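Local coordinates for Lmo0794 protein (Listeria monocytogenes, PDB 3EW7) that probably binds NAD(P) through a Rossmann-type fold and may act as an oxidoreductase, although its physiological substrate and role are unknown, at residues A157-G162 against E188-A193. The protein carries 3 engineered substitutions. Sequence-based numbering, arbitrary orientation.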
loop_
_atom_site.group_PDB
_atom_site.type_symbol
_atom_site.label_atom_id
_atom_site.label_comp_id
_atom_site.label_asym_id
_atom_site.label_seq_id
_atom_site.Cartn_x
_atom_site.Cartn_y
_atom_site.Cartn_z
ATOM N N ALA A 157 8.999 -14.443 -3.816
ATOM C CA ALA A 157 8.614 -15.844 -3.643
ATOM C C ALA A 157 7.333 -16.256 -2.893
ATOM O O ALA A 157 6.356 -16.661 -3.517
ATOM C CB ALA A 157 9.797 -16.605 -3.055
HETATM N N MSE A 158 7.375 -16.199 -1.560
HETATM C CA MSE A 158 6.223 -16.586 -0.730
HETATM C C MSE A 158 6.483 -16.382 0.763
HETATM O O MSE A 158 7.579 -16.671 1.264
HETATM C CB MSE A 158 5.870 -18.061 -0.953
HETATM C CG MSE A 158 4.565 -18.514 -0.288
HETATM SE SE MSE A 158 2.964 -17.995 -1.296
HETATM C CE MSE A 158 2.733 -19.673 -2.295
ATOM N N PHE A 159 5.468 -15.904 1.477
ATOM C CA PHE A 159 5.582 -15.710 2.917
ATOM C C PHE A 159 4.747 -16.745 3.654
ATOM O O PHE A 159 3.700 -17.190 3.166
ATOM C CB PHE A 159 5.078 -14.325 3.378
ATOM C CG PHE A 159 4.668 -13.396 2.265
ATOM C CD1 PHE A 159 5.593 -12.531 1.688
ATOM C CD2 PHE A 159 3.344 -13.342 1.834
ATOM C CE1 PHE A 159 5.205 -11.622 0.707
ATOM C CE2 PHE A 159 2.947 -12.436 0.849
ATOM C CZ PHE A 159 3.880 -11.574 0.289
ATOM N N GLU A 160 5.231 -17.134 4.825
ATOM C CA GLU A 160 4.507 -18.054 5.692
ATOM C C GLU A 160 4.661 -17.451 7.081
ATOM O O GLU A 160 5.779 -17.155 7.517
ATOM C CB GLU A 160 5.074 -19.478 5.644
ATOM C CG GLU A 160 4.526 -20.309 4.481
ATOM C CD GLU A 160 4.454 -21.789 4.806
ATOM O OE1 GLU A 160 5.383 -22.285 5.483
ATOM O OE2 GLU A 160 3.479 -22.460 4.382
ATOM N N PRO A 161 3.531 -17.233 7.780
ATOM C CA PRO A 161 3.472 -16.652 9.129
ATOM C C PRO A 161 4.595 -17.108 10.071
ATOM O O PRO A 161 4.777 -18.309 10.309
ATOM C CB PRO A 161 2.083 -17.062 9.615
ATOM C CG PRO A 161 1.278 -17.034 8.339
ATOM C CD PRO A 161 2.202 -17.722 7.361
ATOM N N GLY A 162 5.346 -16.140 10.597
ATOM C CA GLY A 162 6.440 -16.450 11.502
ATOM C C GLY A 162 6.130 -16.107 12.946
ATOM O O GLY A 162 5.943 -14.938 13.295
ATOM N N GLU A 188 9.397 -8.971 6.323
ATOM C CA GLU A 188 10.248 -7.830 6.611
ATOM C C GLU A 188 11.206 -7.552 5.455
ATOM O O GLU A 188 11.636 -6.416 5.266
ATOM C CB GLU A 188 11.017 -8.034 7.930
ATOM C CG GLU A 188 11.092 -9.475 8.434
ATOM C CD GLU A 188 9.777 -9.985 9.034
ATOM O OE1 GLU A 188 9.305 -11.076 8.628
ATOM O OE2 GLU A 188 9.224 -9.299 9.924
ATOM N N ASP A 189 11.537 -8.577 4.673
ATOM C CA ASP A 189 12.423 -8.369 3.530
ATOM C C ASP A 189 11.643 -7.596 2.475
ATOM O O ASP A 189 12.184 -6.709 1.813
ATOM C CB ASP A 189 12.894 -9.697 2.923
ATOM C CG ASP A 189 13.835 -10.466 3.835
ATOM O OD1 ASP A 189 14.727 -9.840 4.460
ATOM O OD2 ASP A 189 13.691 -11.706 3.909
ATOM N N TYR A 190 10.366 -7.947 2.338
ATOM C CA TYR A 190 9.470 -7.323 1.382
ATOM C C TYR A 190 9.309 -5.853 1.746
ATOM O O TYR A 190 9.257 -4.989 0.867
ATOM C CB TYR A 190 8.117 -8.050 1.397
ATOM C CG TYR A 190 7.178 -7.703 0.254
ATOM C CD1 TYR A 190 7.632 -7.679 -1.067
ATOM C CD2 TYR A 190 5.836 -7.404 0.494
ATOM C CE1 TYR A 190 6.771 -7.357 -2.122
ATOM C CE2 TYR A 190 4.970 -7.086 -0.551
ATOM C CZ TYR A 190 5.445 -7.062 -1.855
ATOM O OH TYR A 190 4.597 -6.728 -2.882
ATOM N N ALA A 191 9.244 -5.568 3.043
ATOM C CA ALA A 191 9.113 -4.189 3.508
ATOM C C ALA A 191 10.361 -3.386 3.142
ATOM O O ALA A 191 10.277 -2.204 2.808
ATOM C CB ALA A 191 8.904 -4.161 5.008
ATOM N N ILE A 192 11.520 -4.035 3.210
ATOM C CA ILE A 192 12.785 -3.390 2.873
ATOM C C ILE A 192 12.816 -3.033 1.390
ATOM O O ILE A 192 13.287 -1.967 1.012
ATOM C CB ILE A 192 13.964 -4.312 3.217
ATOM C CG1 ILE A 192 14.159 -4.320 4.737
ATOM C CG2 ILE A 192 15.223 -3.866 2.470
ATOM C CD1 ILE A 192 14.900 -5.536 5.265
ATOM N N ALA A 193 12.311 -3.938 0.559
ATOM C CA ALA A 193 12.249 -3.703 -0.871
ATOM C C ALA A 193 11.281 -2.545 -1.082
ATOM O O ALA A 193 11.627 -1.559 -1.726
ATOM C CB ALA A 193 11.741 -4.952 -1.592
#
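With chi1 at -5° in Phe159 and -168° in Tyr190, the two aromatic side chains are turned so that CE1 of the first comes near CD2 of the second. In Tyr190 the ring carbon CG lies anti to the backbone N, and the first side-chain bond points toward the loop. Phe159 instead has its CG almost eclipsed with the backbone N; its first side-chain bond also points toward the helix. The approach is confined to one corner of each ring: CE1 of Phe159 lies 4.3 Å from CD2 of Tyr190, a loose apolar contact. The ring centroids are 5.9 Å apart and the planes are inclined at 47°, so the rings meet obliquely. The backbones stay well separated, with CA of Phe159 9.4 Å from CA of Tyr190, and the rings alone bridge the gap. Together the segments bury just 66 Å², all of it from these two residues, which are themselves buried in the folded chain. The bonds from Ile192 N to Glu188 O (3.1 Å) and from Ala193 N to Asp189 O (3.0 Å) are consistent with helix through 188-193. This is plain apolar packing in a Rossmann-type fold, joining the loop that follows strand 150-154 to helix 187-199, near the start of that helix. Phe159 also touches Arg11 of helix 11-22 and Ile185, while Tyr190 rests on Pro155, just beyond strand 150-154, and on Val210, just beyond strand 207-209, the outermost strand at that end of the parallel sheet.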